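Local atomic coordinates of ANGPTL4 C-terminal chain (Homo sapiens, PDB entry 6EUB), a protein that inactivates lipoprotein lipase and so regulates triglyceride clearance from the blood, the chain here being its C-terminal fibrinogen-like domain. Residues D61-W66 and S152-D157; D93-L98 and Q113-L118; E15-G20 and C41-D46; L127-P132 and S145-P150. All coordinates share one frame; numbering follows the deposited sequence. Where two conformers were deposited one is given.

Contact 1 (D61-W66 and S152-D157)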
# COMPACT_ATOMS: atom_id res chain seq x y z
N ASP A 61 10.93 -8.30 7.21
CA ASP A 61 10.50 -7.46 8.32
C ASP A 61 9.92 -6.18 7.75
O ASP A 61 10.59 -5.49 6.97
CB ASP A 61 11.70 -7.16 9.23
CG ASP A 61 11.33 -6.38 10.49
OD1 ASP A 61 10.13 -6.24 10.80
OD2 ASP A 61 12.26 -5.91 11.19
N PHE A 62 8.66 -5.87 8.09
CA PHE A 62 8.04 -4.64 7.65
C PHE A 62 8.04 -3.57 8.73
O PHE A 62 7.57 -2.45 8.48
CB PHE A 62 6.60 -4.91 7.16
CG PHE A 62 6.53 -5.27 5.69
CD1 PHE A 62 7.12 -6.44 5.22
CD2 PHE A 62 5.93 -4.41 4.77
CE1 PHE A 62 7.10 -6.75 3.87
CE2 PHE A 62 5.91 -4.72 3.42
CZ PHE A 62 6.49 -5.88 2.97
N ASN A 63 8.58 -3.86 9.92
CA ASN A 63 8.57 -2.89 11.02
C ASN A 63 9.79 -1.97 10.93
O ASN A 63 10.74 -2.07 11.71
CB ASN A 63 8.52 -3.61 12.36
CG ASN A 63 8.06 -2.67 13.48
OD1 ASN A 63 7.36 -1.68 13.23
ND2 ASN A 63 8.54 -2.92 14.70
N ARG A 64 9.73 -1.04 9.98
CA ARG A 64 10.81 -0.19 9.52
C ARG A 64 10.45 1.29 9.70
O ARG A 64 9.27 1.64 9.74
CB ARG A 64 11.12 -0.47 8.05
CG ARG A 64 11.21 -1.93 7.74
CD ARG A 64 12.63 -2.36 7.50
NE ARG A 64 12.69 -3.66 6.85
CZ ARG A 64 13.63 -4.03 5.99
NH1 ARG A 64 14.61 -3.19 5.66
NH2 ARG A 64 13.59 -5.25 5.46
N PRO A 65 11.44 2.16 9.83
CA PRO A 65 11.17 3.58 10.11
C PRO A 65 10.80 4.35 8.83
O PRO A 65 10.78 3.80 7.72
CB PRO A 65 12.49 4.06 10.72
CG PRO A 65 13.54 3.16 10.15
CD PRO A 65 12.87 1.82 9.98
N TRP A 66 10.52 5.64 9.02
CA TRP A 66 10.10 6.49 7.90
C TRP A 66 11.00 6.35 6.67
O TRP A 66 10.52 6.17 5.55
CB TRP A 66 10.06 7.96 8.36
CG TRP A 66 9.62 8.85 7.25
CD1 TRP A 66 10.42 9.56 6.41
CD2 TRP A 66 8.27 9.09 6.84
NE1 TRP A 66 9.64 10.24 5.49
CE2 TRP A 66 8.32 9.97 5.74
CE3 TRP A 66 7.02 8.66 7.30
CZ2 TRP A 66 7.17 10.43 5.10
CZ3 TRP A 66 5.87 9.12 6.66
CH2 TRP A 66 5.96 9.99 5.57
N SER A 152 2.14 7.16 7.90
CA SER A 152 2.75 7.21 9.22
C SER A 152 3.56 5.95 9.49
O SER A 152 3.16 4.85 9.12
CB SER A 152 1.70 7.36 10.33
OG SER A 152 1.04 8.62 10.26
N THR A 153 4.73 6.16 10.11
CA THR A 153 5.62 5.15 10.67
C THR A 153 5.83 5.44 12.16
O THR A 153 5.39 6.47 12.66
CB THR A 153 6.97 5.15 9.96
OG1 THR A 153 7.59 6.44 10.12
CG2 THR A 153 6.78 4.84 8.47
N TRP A 154 6.49 4.53 12.87
CA TRP A 154 6.62 4.72 14.31
C TRP A 154 7.40 5.99 14.66
O TRP A 154 7.08 6.66 15.65
CB TRP A 154 7.25 3.50 14.98
CG TRP A 154 8.69 3.18 14.63
CD1 TRP A 154 9.11 2.20 13.78
CD2 TRP A 154 9.88 3.78 15.17
NE1 TRP A 154 10.48 2.16 13.74
CE2 TRP A 154 10.98 3.12 14.58
CE3 TRP A 154 10.13 4.81 16.08
CZ2 TRP A 154 12.32 3.46 14.86
CZ3 TRP A 154 11.46 5.16 16.37
CH2 TRP A 154 12.54 4.48 15.76
N ASP A 155 8.41 6.34 13.86
CA ASP A 155 9.19 7.54 14.13
C ASP A 155 8.57 8.78 13.49
O ASP A 155 9.06 9.88 13.71
CB ASP A 155 10.65 7.38 13.67
CG ASP A 155 10.77 7.05 12.18
OD1 ASP A 155 9.80 6.50 11.57
OD2 ASP A 155 11.84 7.38 11.61
N GLN A 156 7.50 8.62 12.74
CA GLN A 156 6.87 9.78 12.13
C GLN A 156 5.37 9.46 12.03
O GLN A 156 4.83 9.09 10.99
CB GLN A 156 7.50 10.11 10.79
CG GLN A 156 6.73 11.11 9.96
CD GLN A 156 7.62 12.18 9.40
OE1 GLN A 156 8.35 12.83 10.14
NE2 GLN A 156 7.56 12.38 8.08
N ASP A 157 4.69 9.59 13.15
CA ASP A 157 3.28 9.22 13.25
C ASP A 157 2.41 10.47 13.33
O ASP A 157 2.71 11.42 14.07
CB ASP A 157 3.07 8.33 14.48
CG ASP A 157 1.60 7.97 14.69
OD1 ASP A 157 1.11 7.04 14.02
OD2 ASP A 157 0.95 8.63 15.52
O HOH W 1 12.18 0.28 12.97
O HOH W 2 6.89 1.78 11.30
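The indole of W66 lies against Q156, whose amide comes over one face of the ring with NE2 3.4 Å from CE2 of W66. Q156 CG also sits over the six-membered ring, 4.1 Å from its centroid, in a CH-pi contact, and the amide plane is turned 50° from the indole. CG of Q156 stands anti to the backbone N (chi1 168°) and the chain then bends at chi2, which folds the amide back over the aromatic face. T153 meets the same ring in its plane, OG1 at the edge. An alanine in place of W66 would probably leave Q156 without the surface it lies on and open a gap beside T153.

P65 is the N-cap residue of helix 66-71, and the first helical amide is taken by an acidic side chain from the distant loop: W66 N donates to D155 OD1 at 2.8 Å, on the syn side of the carboxylate. T153 OG1 donates to that same oxygen at 2.6 Å, so two donors grip OD1 and fix the carboxylate within the type I turn T153-Q156.

Toward N63 the contact loosens. W154 touches P65 lightly, NE1 4.0 Å from P65 CA, and water fills in: one molecule links N63 O to W154 NE1, another R64 O to W154 N. The amide oxygen of N63 turns instead to the backbone N of G172.

Contact 2 (D93-L98 and Q113-L118)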
# COMPACT_ATOMS: atom_id res chain seq x y z
N ASP A 93 0.95 13.62 -9.82
CA ASP A 93 -0.34 14.09 -9.34
C ASP A 93 -1.52 13.56 -10.17
O ASP A 93 -2.59 14.17 -10.18
CB ASP A 93 -0.36 15.63 -9.31
CG ASP A 93 0.68 16.21 -8.35
OD1 ASP A 93 0.97 17.43 -8.48
OD2 ASP A 93 1.21 15.49 -7.46
N ARG A 94 -1.35 12.45 -10.88
CA ARG A 94 -2.44 11.92 -11.69
C ARG A 94 -3.38 11.05 -10.85
O ARG A 94 -2.94 10.29 -9.98
CB ARG A 94 -1.91 11.10 -12.87
CG ARG A 94 -1.21 11.90 -13.99
CD ARG A 94 0.03 11.17 -14.52
NE ARG A 94 -0.28 10.17 -15.55
CZ ARG A 94 0.44 9.07 -15.77
NH1 ARG A 94 1.52 8.81 -15.03
NH2 ARG A 94 0.10 8.22 -16.73
N ASN A 95 -4.67 11.17 -11.11
CA ASN A 95 -5.62 10.20 -10.58
C ASN A 95 -5.15 8.79 -10.93
O ASN A 95 -4.75 8.54 -12.06
CB ASN A 95 -7.01 10.44 -11.15
CG ASN A 95 -8.01 9.44 -10.64
OD1 ASN A 95 -8.43 9.52 -9.48
ND2 ASN A 95 -8.38 8.47 -11.47
N SER A 96 -5.17 7.90 -9.93
CA SER A 96 -4.66 6.54 -10.07
C SER A 96 -5.66 5.54 -9.51
O SER A 96 -6.37 5.83 -8.55
CB SER A 96 -3.32 6.36 -9.33
OG SER A 96 -2.31 7.10 -9.98
N ARG A 97 -5.72 4.36 -10.14
CA ARG A 97 -6.42 3.21 -9.57
C ARG A 97 -5.48 2.44 -8.66
O ARG A 97 -4.40 2.03 -9.08
CB ARG A 97 -6.95 2.26 -10.65
CG ARG A 97 -7.94 2.85 -11.63
CD ARG A 97 -7.92 2.14 -12.99
NE ARG A 97 -9.12 2.34 -13.81
CZ ARG A 97 -9.69 3.52 -14.09
NH1 ARG A 97 -9.21 4.67 -13.62
NH2 ARG A 97 -10.77 3.55 -14.86
N LEU A 98 -5.92 2.21 -7.42
CA LEU A 98 -5.21 1.37 -6.47
C LEU A 98 -5.97 0.06 -6.30
O LEU A 98 -7.16 0.07 -5.99
CB LEU A 98 -5.07 2.08 -5.13
CG LEU A 98 -4.30 1.39 -4.02
CD1 LEU A 98 -2.82 1.28 -4.35
CD2 LEU A 98 -4.50 2.21 -2.77
N GLN A 113 -10.70 -2.24 -5.40
CA GLN A 113 -10.14 -1.21 -6.24
C GLN A 113 -10.71 0.15 -5.84
O GLN A 113 -11.90 0.28 -5.57
CB GLN A 113 -10.40 -1.50 -7.72
CG GLN A 113 -9.27 -1.02 -8.61
CD GLN A 113 -9.35 -1.57 -10.03
OE1 GLN A 113 -9.51 -0.80 -10.98
NE2 GLN A 113 -9.22 -2.89 -10.18
N PHE A 114 -9.83 1.15 -5.79
CA PHE A 114 -10.20 2.51 -5.42
C PHE A 114 -9.41 3.44 -6.31
O PHE A 114 -8.23 3.19 -6.58
CB PHE A 114 -9.86 2.84 -3.95
CG PHE A 114 -10.13 1.73 -3.00
CD1 PHE A 114 -11.39 1.58 -2.42
CD2 PHE A 114 -9.13 0.82 -2.68
CE1 PHE A 114 -11.67 0.54 -1.55
CE2 PHE A 114 -9.38 -0.22 -1.82
CZ PHE A 114 -10.66 -0.37 -1.25
N SER A 115 -10.05 4.52 -6.77
CA SER A 115 -9.31 5.58 -7.44
C SER A 115 -8.82 6.57 -6.38
O SER A 115 -9.60 6.99 -5.51
CB SER A 115 -10.18 6.24 -8.51
OG SER A 115 -10.77 7.43 -8.05
N VAL A 116 -7.52 6.90 -6.41
CA VAL A 116 -6.86 7.76 -5.42
C VAL A 116 -5.99 8.79 -6.13
O VAL A 116 -5.70 8.70 -7.32
CB VAL A 116 -5.97 6.97 -4.44
CG1 VAL A 116 -6.74 5.85 -3.75
CG2 VAL A 116 -4.71 6.44 -5.17
N HIS A 117 -5.56 9.79 -5.36
CA HIS A 117 -4.39 10.60 -5.68
C HIS A 117 -3.40 10.46 -4.53
O HIS A 117 -3.80 10.37 -3.36
CB HIS A 117 -4.73 12.10 -5.87
CG HIS A 117 -5.60 12.38 -7.05
ND1 HIS A 117 -5.15 13.04 -8.17
CD2 HIS A 117 -6.90 12.07 -7.29
CE1 HIS A 117 -6.13 13.13 -9.05
NE2 HIS A 117 -7.20 12.54 -8.55
N LEU A 118 -2.11 10.47 -4.87
CA LEU A 118 -1.03 10.28 -3.90
C LEU A 118 -0.15 11.52 -3.92
O LEU A 118 0.50 11.81 -4.92
CB LEU A 118 -0.22 9.04 -4.24
CG LEU A 118 1.05 8.85 -3.42
CD1 LEU A 118 0.71 8.70 -1.94
CD2 LEU A 118 1.85 7.65 -3.93
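Four backbone hydrogen bonds join S96 to V116 and L98 to F114. The shortest, L98 N to F114 O, measures 2.6 Å and is almost straight, 173° at the hydrogen; V116 N to S96 O is 2.7 Å. R97 and S115 form the non-hydrogen-bonded pair between them, and here the CA-H groups lean on the carbonyls of the facing strand, S115 CA lying 3.2 Å from S96 O.

These strands are the two arms of a beta hairpin, 96-103 and 109-118, in the main antiparallel sheet of the fibrinogen-like domain. Strand 217-224 continues the sheet beyond S96 and R97, and strand 127-129 beyond V116 and H117.

Apolar contact belongs to the buried face carrying S96, L98, F114 and V116, where L98 CB approaches V116 CG1 at 4.3 Å.

Aromatic and polar side-chain contacts gather where the loop D93-N95 enters the strand. H117 lays its imidazole across N95, whose CA sits over one ring face, 3.6 Å from the centroid, in a CH-pi contact. At the ring edge, ND1 gives a weak bond to D93 O, 3.4 Å away. A leucine in place of H117 would probably leave D93 O without this donor and N95 without its flat cover. N95 has CG anti to its own backbone N (chi1 180°), which carries OD1 along toward S115, whose OG donates weakly to it.

Contact 3 (E15-G20 and C41-D46)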
# COMPACT_ATOMS: atom_id res chain seq x y z
N GLU A 15 3.36 2.11 -19.87
CA GLU A 15 4.13 2.32 -21.09
C GLU A 15 4.75 1.01 -21.58
O GLU A 15 4.80 0.76 -22.79
CB GLU A 15 5.22 3.36 -20.85
CG GLU A 15 5.82 3.97 -22.10
CD GLU A 15 6.30 5.38 -21.85
OE1 GLU A 15 5.51 6.18 -21.31
OE2 GLU A 15 7.48 5.68 -22.17
N LEU A 16 5.24 0.18 -20.66
CA LEU A 16 5.76 -1.12 -21.06
C LEU A 16 4.66 -1.96 -21.72
O LEU A 16 4.88 -2.55 -22.78
CB LEU A 16 6.35 -1.85 -19.85
CG LEU A 16 7.84 -1.60 -19.62
CD1 LEU A 16 8.21 -1.65 -18.13
CD2 LEU A 16 8.68 -2.59 -20.42
N PHE A 17 3.48 -2.02 -21.10
CA PHE A 17 2.37 -2.75 -21.69
C PHE A 17 2.03 -2.22 -23.08
O PHE A 17 1.73 -2.99 -24.00
CB PHE A 17 1.16 -2.67 -20.76
CG PHE A 17 -0.10 -3.30 -21.31
CD1 PHE A 17 -0.33 -4.65 -21.17
CD2 PHE A 17 -1.04 -2.53 -21.97
CE1 PHE A 17 -1.50 -5.23 -21.69
CE2 PHE A 17 -2.19 -3.10 -22.49
CZ PHE A 17 -2.42 -4.44 -22.34
N GLN A 18 2.14 -0.91 -23.27
CA GLN A 18 1.68 -0.29 -24.50
C GLN A 18 2.62 -0.50 -25.67
O GLN A 18 2.21 -0.30 -26.82
CB GLN A 18 1.44 1.19 -24.26
CG GLN A 18 0.05 1.44 -23.71
CD GLN A 18 -0.22 2.89 -23.45
OE1 GLN A 18 0.70 3.67 -23.19
NE2 GLN A 18 -1.50 3.28 -23.53
N VAL A 19 3.87 -0.89 -25.43
CA VAL A 19 4.75 -1.25 -26.53
C VAL A 19 4.76 -2.75 -26.81
O VAL A 19 5.38 -3.18 -27.79
CB VAL A 19 6.19 -0.73 -26.30
CG1 VAL A 19 6.14 0.69 -25.78
CG2 VAL A 19 6.97 -1.65 -25.35
N GLY A 20 4.06 -3.54 -26.00
CA GLY A 20 3.86 -4.94 -26.26
C GLY A 20 4.50 -5.89 -25.29
O GLY A 20 4.67 -7.07 -25.63
N CYS A 41 6.25 -5.19 -12.63
CA CYS A 41 5.06 -4.94 -13.45
C CYS A 41 4.18 -6.16 -13.45
O CYS A 41 4.68 -7.29 -13.52
CB CYS A 41 5.42 -4.60 -14.90
SG CYS A 41 6.32 -3.06 -15.16
N LYS A 42 2.87 -5.94 -13.40
CA LYS A 42 1.88 -6.99 -13.65
C LYS A 42 1.08 -6.62 -14.89
O LYS A 42 0.44 -5.57 -14.93
CB LYS A 42 0.93 -7.16 -12.46
CG LYS A 42 -0.01 -8.34 -12.63
CD LYS A 42 -0.47 -8.89 -11.30
CE LYS A 42 -0.70 -10.40 -11.39
NZ LYS A 42 0.54 -11.11 -11.83
N MET A 43 1.14 -7.49 -15.90
CA MET A 43 0.47 -7.27 -17.17
C MET A 43 -0.85 -8.03 -17.16
O MET A 43 -0.85 -9.26 -16.96
CB MET A 43 1.36 -7.72 -18.33
CG MET A 43 2.71 -6.98 -18.42
SD MET A 43 2.66 -5.21 -17.95
CE MET A 43 4.19 -4.61 -18.65
N THR A 44 -1.96 -7.31 -17.33
CA THR A 44 -3.31 -7.86 -17.22
C THR A 44 -4.15 -7.41 -18.42
O THR A 44 -3.73 -6.54 -19.19
CB THR A 44 -4.01 -7.43 -15.91
OG1 THR A 44 -4.45 -6.06 -16.00
CG2 THR A 44 -3.09 -7.57 -14.70
N SER A 45 -5.34 -7.99 -18.56
CA SER A 45 -6.31 -7.47 -19.53
C SER A 45 -6.44 -5.95 -19.41
O SER A 45 -6.62 -5.26 -20.42
CB SER A 45 -7.68 -8.12 -19.32
OG SER A 45 -7.54 -9.48 -18.93
N ASP A 46 -6.36 -5.43 -18.19
CA ASP A 46 -6.49 -4.01 -17.89
C ASP A 46 -5.24 -3.20 -18.22
O ASP A 46 -5.23 -2.01 -17.92
CB ASP A 46 -6.80 -3.80 -16.41
CG ASP A 46 -8.17 -4.27 -16.03
OD1 ASP A 46 -9.05 -4.30 -16.92
OD2 ASP A 46 -8.35 -4.60 -14.84
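M43 lays the end of its side chain against the helix, its CE methyl 3.7 Å from L16 CB and 3.6 Å from F17 N. The sulfur follows at F17, with M43 SD 4.1 Å from F17 CB and near the plane of the phenyl ring, at its edge. A second apolar touch lies nearer the start of the segment 41-46, where L16 CD1 meets C41 SG at 3.8 Å. The outer part of the F17 ring reaches the backbone instead: its CE1 comes within 3.6 Å of T44 O.

One torsion in each side chain explains the fit. The CB of M43 is not aimed at the helix, but the chain bends at chi2 (-36°) and brings the methyl round to the backbone between L16 and F17. On the other side, F17 has CG anti to the backbone N (chi1 175°), directing the ring along the strand toward T44. The contact thus rests on van der Waals touches of methyl, methylene, sulfur and ring carbon.

The next shell holds the two elements in place. C41 SG is disulfide-bonded to C13 at the start of the same helix, so a covalent link runs beside the L16 contact. G20, with a positive phi suited to glycine, closes the last turn in a Schellman motif, G20 N donating to F17 O at 3.1 Å.

Beyond these, L16 also packs on F27 and I29 of strand 25-29, and strand 37-44 pairs with both that strand and 47-55, so helix 13-19 packs across strands 25-29 and 37-44 at the end of the main sheet.

Contact 4 (L127-P132 and S145-P150)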
# COMPACT_ATOMS: atom_id res chain seq x y z
N LEU A 127 -2.64 9.96 0.90
CA LEU A 127 -3.67 9.50 -0.01
C LEU A 127 -4.80 10.51 -0.01
O LEU A 127 -5.35 10.82 1.06
CB LEU A 127 -4.21 8.14 0.43
CG LEU A 127 -3.45 6.88 0.05
CD1 LEU A 127 -4.31 5.68 0.44
CD2 LEU A 127 -3.14 6.86 -1.44
N GLN A 128 -5.14 11.04 -1.18
CA GLN A 128 -6.26 11.95 -1.32
C GLN A 128 -7.46 11.18 -1.87
O GLN A 128 -7.40 10.64 -2.99
CB GLN A 128 -5.87 13.14 -2.20
CG GLN A 128 -4.99 14.17 -1.47
CD GLN A 128 -3.61 14.35 -2.10
OE1 GLN A 128 -3.45 14.31 -3.32
NE2 GLN A 128 -2.60 14.57 -1.26
N LEU A 129 -8.53 11.13 -1.08
CA LEU A 129 -9.75 10.39 -1.37
C LEU A 129 -10.94 11.32 -1.54
O LEU A 129 -11.21 12.14 -0.65
CB LEU A 129 -10.04 9.41 -0.23
CG LEU A 129 -8.81 8.62 0.22
CD1 LEU A 129 -9.03 8.02 1.59
CD2 LEU A 129 -8.48 7.56 -0.83
N THR A 130 -11.67 11.17 -2.65
CA THR A 130 -12.96 11.84 -2.74
C THR A 130 -13.94 11.26 -1.73
O THR A 130 -13.74 10.15 -1.20
CB THR A 130 -13.56 11.72 -4.15
OG1 THR A 130 -14.03 10.38 -4.35
CG2 THR A 130 -12.56 12.13 -5.24
N ALA A 131 -15.01 12.00 -1.47
CA ALA A 131 -16.05 11.49 -0.57
C ALA A 131 -16.62 10.14 -1.01
O ALA A 131 -16.80 9.27 -0.13
CB ALA A 131 -17.16 12.53 -0.40
N PRO A 132 -16.95 9.88 -2.29
CA PRO A 132 -17.47 8.53 -2.63
C PRO A 132 -16.47 7.43 -2.30
O PRO A 132 -16.85 6.43 -1.68
CB PRO A 132 -17.77 8.61 -4.14
CG PRO A 132 -18.02 10.09 -4.39
CD PRO A 132 -17.08 10.81 -3.43
N SER A 145 -15.48 17.72 -0.09
CA SER A 145 -14.11 17.90 -0.56
C SER A 145 -13.23 16.70 -0.27
O SER A 145 -12.06 16.69 -0.68
CB SER A 145 -13.50 19.14 0.09
OG SER A 145 -13.54 19.03 1.50
N GLY A 146 -13.72 15.70 0.45
CA GLY A 146 -12.98 14.47 0.60
C GLY A 146 -12.10 14.36 1.82
O GLY A 146 -12.34 15.00 2.85
N LEU A 147 -11.05 13.56 1.71
CA LEU A 147 -10.25 13.19 2.85
C LEU A 147 -8.82 12.98 2.40
O LEU A 147 -8.58 12.33 1.38
CB LEU A 147 -10.82 11.90 3.46
CG LEU A 147 -10.44 11.42 4.85
CD1 LEU A 147 -11.08 12.32 5.89
CD2 LEU A 147 -10.93 9.99 4.98
N SER A 148 -7.86 13.52 3.12
CA SER A 148 -6.48 13.12 2.91
C SER A 148 -5.95 12.47 4.17
O SER A 148 -6.25 12.90 5.29
CB SER A 148 -5.57 14.27 2.46
OG SER A 148 -5.54 15.29 3.42
N VAL A 149 -5.22 11.38 3.98
CA VAL A 149 -4.68 10.58 5.06
C VAL A 149 -3.18 10.48 4.84
O VAL A 149 -2.74 9.90 3.85
CB VAL A 149 -5.30 9.18 5.12
CG1 VAL A 149 -4.77 8.46 6.35
CG2 VAL A 149 -6.83 9.27 5.12
N PRO A 150 -2.37 11.04 5.74
CA PRO A 150 -0.92 10.96 5.57
C PRO A 150 -0.43 9.56 5.88
O PRO A 150 -1.06 8.82 6.64
CB PRO A 150 -0.39 11.97 6.59
CG PRO A 150 -1.39 11.94 7.70
CD PRO A 150 -2.76 11.68 7.01
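Strands 127-129 and 147-149 form an antiparallel pair of the main sheet, joined through helix 131-136 and the loop that follows it. L127 pairs with V149, and L129 with L147, each through two backbone hydrogen bonds. The bond from L129 N to L147 O is 2.7 Å long and nearly straight, 171° at the hydrogen, whereas L127 N meets V149 O at 3.0 Å and well tilted from the carbonyl plane. Between them, Q128 and S148 make the non-hydrogen-bonded pair, with S148 CA set 3.2 Å from L127 O in a CA-H...O contact.

On the face shared by L127, L129, L147 and V149, the CD1 methyl of L129 serves two neighbours: it lies 4.4 Å from L147 CD2 and 4.3 Å from V149 CG2. L129 points its CG beside the backbone N, anti to the carbonyl carbon (chi1 -46°), while L147 has CG anti to the backbone N, and the two branches meet by their ends. On the other face Q128, in one of its two conformers, brings CG 4.0 Å from S148 CB, a less certain touch.

Past L129 the chains draw close. G146 CA is 3.2 Å from L129 O, and a side chain on this residue would run into that oxygen and into the carbonyl before it, so glycine suits the place. T130, beside it, is the N-cap of helix 131-136, its OG1 weakly bonded to V133 N.

L127 and L129 also pack on V116 of strand 109-118, so the pair adds two short strands beyond 109-118 to the antiparallel sheet of the fibrinogen C-terminal globular domain.

In the fold
Contacts 2 and 4 belong to one continuous stretch of sheet: strands 109-118 and 127-129 are neighbours, linked by a probable hydrogen bond from Q128 N to H117 O and by V116 packing on L127 and L129. Both rest on backbone pairing, but contact 2, like contacts 1 and 3, is partly buried, whereas contact 4 is a surface contact. Contact 3 reaches the same sheet by its other end, about 18 Å from contact 2 between centres, and relies on apolar touches beside a disulfide. Contact 1 joins two loops, using a carboxylate, an indole and waters; contacts 2 and 4 are nested within the chain it closes.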